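Local coordinates for peptide-binding protein (Photobacterium damsela subsp. piscicida, PDB 6SQX) that cleaves the peptidoglycan of potentially competing bacteria as a secreted NlpC/P60 D,L-endopeptidase, probably by a cysteine-peptidase mechanism, at residues His114-Trp118 / Thr156-Phe160; Arg364-Val369 / Trp463-Phe468. The contacts are given in a common frame with arbitrary orientation. Residue numbers count along the deposited sequence, not the author numbering.

The two contacts occupy separate parts of the chain, their centres about 40 Å apart and their nearest atoms about 25 Å apart, with no touch between them. They follow in series: contact 1 closes at F160 well before contact 2 opens at R364, and they share neither a helix nor a strand. Contact 1 joins the loop leading into helix 118-126 to a long loop of the SH3-like region between strands 149-152 and 177-181. Contact 2 sets helix 361-370 of the NlpC/P60 region against the segment entering strand 467-472 of the six-stranded antiparallel sheet. One thus links N-terminal helical parts to an SH3-like module, the other joins a helix to the central sheet within the peptidase domain.

Contact 1: residues His114-Trp118 / Thr156-Phe160; sequences HTSNW and TSDAF
The indole of W118 lies over the segment T156-F160, its six-membered ring reaching T156, D158, A159 and F160: CZ2 of W118 is 4.3 Å from CD2 of F160, and CZ3 is 4.5 Å from CG2 of T156. Alongside it runs the imidazole of H114, with its CE1 3.6 Å from CE3 of W118. Both segments are irregular, but T115-W118 forms a type I turn that brings the two rings together, with W118 in chi1 p and H114 in m. H114 and F160 are the closest CA pair, 8.2 Å apart. The sole hydrogen bond between the segments runs from H114 NE2 to A159 O, 2.7 Å long, while H114 CE1 sits 3.5 Å from D158 OD2 and H114 CD2 4.0 Å from F160 CD2. Within 156-160, T156 OG1 accepts from D158 N (3.0 Å), making an ST turn, and D158 OD1 accepts from A159 N (2.9 Å) and also from the backbone of K109. F160, in chi1 t, turns its ring to meet Y101 of helix 90-102. The site joins the N-terminal helical part to the long loop between strands 149-152 and 177-181, consistent with the RT loop of a bacterial SH3 domain.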
ATOM      1  N   HIS A 114      -0.767 -27.865   2.097  1.00 27.66           N
ATOM      2  CA  HIS A 114      -2.126 -27.800   2.612  1.00 29.95           C
ATOM      3  C   HIS A 114      -2.833 -29.140   2.446  1.00 34.46           C
ATOM      4  O   HIS A 114      -2.674 -29.841   1.441  1.00 34.67           O
ATOM      5  CB  HIS A 114      -2.924 -26.734   1.876  1.00 27.81           C
ATOM      6  CG  HIS A 114      -2.711 -25.361   2.429  1.00 28.08           C
ATOM      7  ND1 HIS A 114      -3.059 -25.027   3.723  1.00 28.54           N
ATOM      8  CD2 HIS A 114      -2.218 -24.226   1.870  1.00 27.13           C
ATOM      9  CE1 HIS A 114      -2.769 -23.760   3.943  1.00 28.34           C
ATOM     10  NE2 HIS A 114      -2.243 -23.250   2.842  1.00 27.54           N
ATOM     11  N   THR A 115      -3.633 -29.487   3.446  1.00 37.81           N
ATOM     12  CA  THR A 115      -4.563 -30.595   3.301  1.00 42.30           C
ATOM     13  C   THR A 115      -5.541 -30.303   2.165  1.00 44.53           C
ATOM     14  O   THR A 115      -5.825 -29.146   1.838  1.00 44.78           O
ATOM     15  CB  THR A 115      -5.321 -30.796   4.610  1.00 44.63           C
ATOM     16  OG1 THR A 115      -6.135 -29.644   4.857  1.00 47.07           O
ATOM     17  CG2 THR A 115      -4.328 -30.946   5.767  1.00 43.88           C
ATOM     18  N   SER A 116      -6.052 -31.377   1.552  1.00 47.14           N
ATOM     19  CA  SER A 116      -6.901 -31.247   0.372  1.00 50.09           C
ATOM     20  C   SER A 116      -8.203 -30.499   0.651  1.00 49.91           C
ATOM     21  O   SER A 116      -8.781 -29.916  -0.276  1.00 52.47           O
ATOM     22  CB  SER A 116      -7.214 -32.635  -0.179  1.00 52.02           C
ATOM     23  OG  SER A 116      -7.655 -33.472   0.875  1.00 53.03           O
ATOM     24  N   ASN A 117      -8.671 -30.491   1.900  1.00 47.72           N
ATOM     25  CA  ASN A 117      -9.954 -29.901   2.251  1.00 48.40           C
ATOM     26  C   ASN A 117      -9.818 -28.649   3.119  1.00 45.01           C
ATOM     27  O   ASN A 117     -10.780 -28.268   3.790  1.00 43.95           O
ATOM     28  CB  ASN A 117     -10.776 -30.940   3.003  1.00 52.85           C
ATOM     29  CG  ASN A 117     -10.167 -31.271   4.359  1.00 56.99           C
ATOM     30  OD1 ASN A 117      -8.973 -31.009   4.604  1.00 55.44           O
ATOM     31  ND2 ASN A 117     -10.981 -31.838   5.251  1.00 59.47           N
ATOM     32  N   TRP A 118      -8.647 -28.005   3.133  1.00 43.44           N
ATOM     33  CA  TRP A 118      -8.394 -26.998   4.163  1.00 40.78           C
ATOM     34  C   TRP A 118      -9.292 -25.768   4.038  1.00 39.00           C
ATOM     35  O   TRP A 118      -9.539 -25.100   5.044  1.00 39.82           O
ATOM     36  CB  TRP A 118      -6.918 -26.601   4.182  1.00 41.81           C
ATOM     37  CG  TRP A 118      -6.594 -25.566   3.199  1.00 42.30           C
ATOM     38  CD1 TRP A 118      -6.478 -25.724   1.844  1.00 41.95           C
ATOM     39  CD2 TRP A 118      -6.332 -24.173   3.472  1.00 41.90           C
ATOM     40  NE1 TRP A 118      -6.151 -24.510   1.260  1.00 42.83           N
ATOM     41  CE2 TRP A 118      -6.069 -23.548   2.235  1.00 42.19           C
ATOM     42  CE3 TRP A 118      -6.284 -23.403   4.643  1.00 42.62           C
ATOM     43  CZ2 TRP A 118      -5.774 -22.181   2.131  1.00 42.11           C
ATOM     44  CZ3 TRP A 118      -5.972 -22.053   4.542  1.00 43.03           C
ATOM     45  CH2 TRP A 118      -5.737 -21.450   3.295  1.00 42.41           C
ATOM     46  N   THR A 156      -8.359 -16.200   8.087  1.00 21.36           N
ATOM     47  CA  THR A 156      -7.355 -17.131   8.585  1.00 21.58           C
ATOM     48  C   THR A 156      -6.016 -16.423   8.613  1.00 21.50           C
ATOM     49  O   THR A 156      -5.732 -15.576   7.754  1.00 22.08           O
ATOM     50  CB  THR A 156      -7.237 -18.400   7.709  1.00 23.00           C
ATOM     51  OG1 THR A 156      -6.265 -19.318   8.257  1.00 23.88           O
ATOM     52  CG2 THR A 156      -6.840 -18.049   6.281  1.00 22.46           C
ATOM     53  N   SER A 157      -5.228 -16.756   9.633  1.00 21.21           N
ATOM     54  CA  SER A 157      -3.843 -16.322   9.700  0.56 22.59           C
ATOM     55  C   SER A 157      -2.910 -17.280   8.978  1.00 22.48           C
ATOM     56  O   SER A 157      -1.716 -16.977   8.837  1.00 24.64           O
ATOM     57  CB  SER A 157      -3.404 -16.151  11.155  0.56 26.02           C
ATOM     58  OG  SER A 157      -3.586 -17.357  11.872  0.56 27.74           O
ATOM     59  N   ASP A 158      -3.424 -18.415   8.525  1.00 21.92           N
ATOM     60  CA  ASP A 158      -2.597 -19.360   7.795  1.00 20.49           C
ATOM     61  C   ASP A 158      -2.351 -18.805   6.404  1.00 20.97           C
ATOM     62  O   ASP A 158      -3.131 -17.984   5.905  1.00 21.35           O
ATOM     63  CB  ASP A 158      -3.332 -20.689   7.695  1.00 23.26           C
ATOM     64  CG  ASP A 158      -2.383 -21.870   7.449  1.00 26.24           C
ATOM     65  OD1 ASP A 158      -1.146 -21.643   7.373  1.00 25.06           O
ATOM     66  OD2 ASP A 158      -2.856 -23.026   7.343  1.00 29.05           O
ATOM     67  N   ALA A 159      -1.215 -19.192   5.819  1.00 20.22           N
ATOM     68  CA  ALA A 159      -0.762 -18.671   4.537  1.00 20.07           C
ATOM     69  C   ALA A 159      -1.214 -19.567   3.401  1.00 20.97           C
ATOM     70  O   ALA A 159      -1.526 -20.754   3.598  1.00 22.69           O
ATOM     71  CB  ALA A 159       0.770 -18.596   4.509  1.00 20.58           C
ATOM     72  N   PHE A 160      -1.199 -18.992   2.187  1.00 20.54           N
ATOM     73  CA  PHE A 160      -1.183 -19.783   0.948  1.00 20.88           C
ATOM     74  C   PHE A 160       0.037 -19.334   0.157  1.00 20.54           C
ATOM     75  O   PHE A 160       0.028 -18.235  -0.418  1.00 22.16           O
ATOM     76  CB  PHE A 160      -2.445 -19.606   0.086  1.00 22.10           C
ATOM     77  CG  PHE A 160      -2.438 -20.482  -1.142  1.00 23.58           C
ATOM     78  CD1 PHE A 160      -1.793 -20.083  -2.305  1.00 25.94           C
ATOM     79  CD2 PHE A 160      -3.032 -21.715  -1.112  1.00 26.15           C
ATOM     80  CE1 PHE A 160      -1.737 -20.900  -3.423  1.00 29.69           C
ATOM     81  CE2 PHE A 160      -2.990 -22.548  -2.230  1.00 28.20           C
ATOM     82  CZ  PHE A 160      -2.341 -22.131  -3.387  1.00 29.47           C
TER

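Contact 2: residues Arg364-Val369 / Trp463-Phe468; sequences RKELLV and WNAVGF
Hydrogen bonding centres on R364, whose extended side chain (chi1 m, then t, t) leaves the helix to bring its guanidinium beside the turn before strand 467-472. R364 NH1 donates to A465 O (2.8 Å) and to W463 O (2.9 Å), and R364 NH2 to A465 O (3.1 Å); NH2 also bonds M356 O. Contacts over ring faces come next. R364 CD lies 4.0 Å from the centroid of the F468 ring as a CH-pi contact, and K365 CE lies 3.4 Å from the five-membered ring centroid of W463, with K365 NZ at 4.4 Å in a cation-pi contact while salt-bridged to E361. Apolar packing completes the contact: L368 CB meets W463 CH2 at 3.9 Å, and L368 CD2 meets F468 CZ at 4.1 Å. R364 and W463 form the nearest CA pair, 7.3 Å apart. V466 and G467 form a classic beta bulge opposite G387. Through R364 and L368, helix 361-370 packs against the antiparallel sheet of an NlpC/P60 alpha+beta fold.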
ATOM      1  N   ARG A 364      11.431   5.555 -24.589  1.00 31.19           N
ATOM      2  CA  ARG A 364      11.101   5.646 -23.169  1.00 27.95           C
ATOM      3  C   ARG A 364      12.176   6.416 -22.407  1.00 28.32           C
ATOM      4  O   ARG A 364      11.860   7.264 -21.558  1.00 28.12           O
ATOM      5  CB  ARG A 364      10.920   4.237 -22.582  1.00 26.11           C
ATOM      6  CG  ARG A 364       9.697   3.494 -23.137  1.00 25.74           C
ATOM      7  CD  ARG A 364       9.769   2.016 -22.839  1.00 26.17           C
ATOM      8  NE  ARG A 364       8.601   1.305 -23.361  1.00 25.80           N
ATOM      9  CZ  ARG A 364       8.275   0.056 -23.053  1.00 24.93           C
ATOM     10  NH1 ARG A 364       9.034  -0.645 -22.234  1.00 24.71           N
ATOM     11  NH2 ARG A 364       7.167  -0.494 -23.570  1.00 26.64           N
ATOM     12  N   LYS A 365      13.453   6.126 -22.685  1.00 29.27           N
ATOM     13  CA  LYS A 365      14.523   6.848 -22.009  1.00 29.99           C
ATOM     14  C   LYS A 365      14.551   8.311 -22.428  1.00 30.90           C
ATOM     15  O   LYS A 365      14.838   9.189 -21.610  1.00 32.78           O
ATOM     16  CB  LYS A 365      15.852   6.174 -22.290  1.00 29.04           C
ATOM     17  CG  LYS A 365      15.986   4.856 -21.579  1.00 30.25           C
ATOM     18  CD  LYS A 365      17.349   4.224 -21.795  1.00 30.81           C
ATOM     19  CE  LYS A 365      17.525   3.038 -20.846  1.00 34.14           C
ATOM     20  NZ  LYS A 365      18.732   2.231 -21.161  1.00 36.54           N
ATOM     21  N   GLU A 366      14.233   8.599 -23.691  1.00 33.00           N
ATOM     22  CA  GLU A 366      14.143   9.990 -24.130  1.00 36.97           C
ATOM     23  C   GLU A 366      13.148  10.782 -23.285  1.00 35.89           C
ATOM     24  O   GLU A 366      13.428  11.921 -22.883  1.00 36.19           O
ATOM     25  CB  GLU A 366      13.722  10.037 -25.605  1.00 43.79           C
ATOM     26  CG  GLU A 366      14.861   9.859 -26.577  1.00 51.76           C
ATOM     27  CD  GLU A 366      15.834  11.028 -26.547  1.00 58.55           C
ATOM     28  OE1 GLU A 366      15.396  12.167 -26.260  1.00 60.73           O
ATOM     29  OE2 GLU A 366      17.038  10.807 -26.805  1.00 61.22           O
ATOM     30  N   LEU A 367      11.983  10.196 -22.999  1.00 33.90           N
ATOM     31  CA  LEU A 367      10.992  10.899 -22.192  1.00 33.78           C
ATOM     32  C   LEU A 367      11.456  11.035 -20.750  1.00 32.74           C
ATOM     33  O   LEU A 367      11.450  12.141 -20.192  1.00 34.00           O
ATOM     34  CB  LEU A 367       9.632  10.201 -22.256  1.00 35.66           C
ATOM     35  CG  LEU A 367       8.614  10.762 -21.239  1.00 39.64           C
ATOM     36  CD1 LEU A 367       8.341  12.280 -21.406  1.00 42.11           C
ATOM     37  CD2 LEU A 367       7.290   9.977 -21.266  1.00 38.66           C
ATOM     38  N   LEU A 368      11.848   9.924 -20.120  1.00 29.69           N
ATOM     39  CA  LEU A 368      12.103   9.965 -18.685  1.00 27.29           C
ATOM     40  C   LEU A 368      13.452  10.574 -18.320  1.00 29.08           C
ATOM     41  O   LEU A 368      13.620  11.050 -17.186  1.00 28.89           O
ATOM     42  CB  LEU A 368      11.963   8.564 -18.066  1.00 26.74           C
ATOM     43  CG  LEU A 368      10.569   8.104 -17.655  1.00 27.49           C
ATOM     44  CD1 LEU A 368       9.673   7.880 -18.871  1.00 28.83           C
ATOM     45  CD2 LEU A 368      10.700   6.824 -16.835  1.00 29.51           C
ATOM     46  N   VAL A 369      14.417  10.560 -19.231  1.00 30.92           N
ATOM     47  CA  VAL A 369      15.751  11.054 -18.951  1.00 35.57           C
ATOM     48  C   VAL A 369      15.928  12.470 -19.455  1.00 39.64           C
ATOM     49  O   VAL A 369      16.382  13.342 -18.722  1.00 39.60           O
ATOM     50  CB  VAL A 369      16.833  10.098 -19.504  1.00 36.24           C
ATOM     51  CG1 VAL A 369      18.235  10.634 -19.196  1.00 37.76           C
ATOM     52  CG2 VAL A 369      16.651   8.692 -18.932  1.00 36.37           C
ATOM     53  N   TRP A 463      13.165  -1.331 -18.451  1.00 23.05           N
ATOM     54  CA  TRP A 463      12.957  -0.491 -19.636  1.00 23.34           C
ATOM     55  C   TRP A 463      12.365  -1.264 -20.796  1.00 24.19           C
ATOM     56  O   TRP A 463      11.844  -0.635 -21.730  1.00 24.77           O
ATOM     57  CB  TRP A 463      14.282   0.114 -20.120  1.00 23.39           C
ATOM     58  CG  TRP A 463      14.825   1.200 -19.237  1.00 23.64           C
ATOM     59  CD1 TRP A 463      15.917   1.120 -18.392  1.00 23.95           C
ATOM     60  CD2 TRP A 463      14.310   2.532 -19.102  1.00 23.67           C
ATOM     61  NE1 TRP A 463      16.094   2.321 -17.765  1.00 23.67           N
ATOM     62  CE2 TRP A 463      15.126   3.204 -18.170  1.00 24.26           C
ATOM     63  CE3 TRP A 463      13.222   3.215 -19.671  1.00 24.59           C
ATOM     64  CZ2 TRP A 463      14.916   4.540 -17.814  1.00 24.77           C
ATOM     65  CZ3 TRP A 463      13.017   4.538 -19.331  1.00 24.89           C
ATOM     66  CH2 TRP A 463      13.866   5.198 -18.409  1.00 24.11           C
ATOM     67  N   ASN A 464      12.455  -2.602 -20.777  1.00 24.12           N
ATOM     68  CA  ASN A 464      11.926  -3.424 -21.861  1.00 24.44           C
ATOM     69  C   ASN A 464      10.600  -4.089 -21.507  1.00 25.18           C
ATOM     70  O   ASN A 464      10.132  -4.959 -22.256  1.00 25.77           O
ATOM     71  CB  ASN A 464      12.957  -4.472 -22.295  1.00 26.68           C
ATOM     72  CG  ASN A 464      14.218  -3.853 -22.829  1.00 30.06           C
ATOM     73  OD1 ASN A 464      15.333  -4.183 -22.360  1.00 32.34           O
ATOM     74  ND2 ASN A 464      14.072  -2.929 -23.791  1.00 31.18           N
ATOM     75  N   ALA A 465       9.971  -3.690 -20.399  1.00 24.43           N
ATOM     76  CA  ALA A 465       8.692  -4.281 -20.014  1.00 24.12           C
ATOM     77  C   ALA A 465       7.660  -4.068 -21.121  1.00 26.34           C
ATOM     78  O   ALA A 465       7.630  -3.020 -21.768  1.00 27.71           O
ATOM     79  CB  ALA A 465       8.220  -3.657 -18.689  1.00 24.20           C
ATOM     80  N   VAL A 466       6.806  -5.070 -21.333  1.00 26.35           N
ATOM     81  CA  VAL A 466       5.795  -4.938 -22.383  1.00 27.19           C
ATOM     82  C   VAL A 466       4.862  -3.778 -22.063  1.00 27.57           C
ATOM     83  O   VAL A 466       4.549  -2.944 -22.927  1.00 28.66           O
ATOM     84  CB  VAL A 466       5.037  -6.263 -22.567  1.00 28.41           C
ATOM     85  CG1 VAL A 466       3.890  -6.062 -23.534  1.00 27.77           C
ATOM     86  CG2 VAL A 466       5.991  -7.374 -23.079  1.00 29.79           C
ATOM     87  N   GLY A 467       4.405  -3.714 -20.813  1.00 26.34           N
ATOM     88  CA  GLY A 467       3.637  -2.590 -20.305  1.00 25.23           C
ATOM     89  C   GLY A 467       4.550  -1.617 -19.579  1.00 22.42           C
ATOM     90  O   GLY A 467       5.366  -2.012 -18.731  1.00 22.43           O
ATOM     91  N   PHE A 468       4.396  -0.339 -19.901  1.00 23.48           N
ATOM     92  CA  PHE A 468       5.263   0.684 -19.325  1.00 23.83           C
ATOM     93  C   PHE A 468       4.495   1.989 -19.428  1.00 23.51           C
ATOM     94  O   PHE A 468       4.106   2.385 -20.531  1.00 25.83           O
ATOM     95  CB  PHE A 468       6.559   0.730 -20.152  1.00 24.27           C
ATOM     96  CG  PHE A 468       7.643   1.625 -19.585  1.00 25.61           C
ATOM     97  CD1 PHE A 468       7.545   3.013 -19.642  1.00 26.10           C
ATOM     98  CD2 PHE A 468       8.772   1.067 -19.025  1.00 25.16           C
ATOM     99  CE1 PHE A 468       8.555   3.825 -19.129  1.00 26.00           C
ATOM    100  CE2 PHE A 468       9.785   1.868 -18.498  1.00 25.69           C
ATOM    101  CZ  PHE A 468       9.678   3.244 -18.534  1.00 25.91           C
TER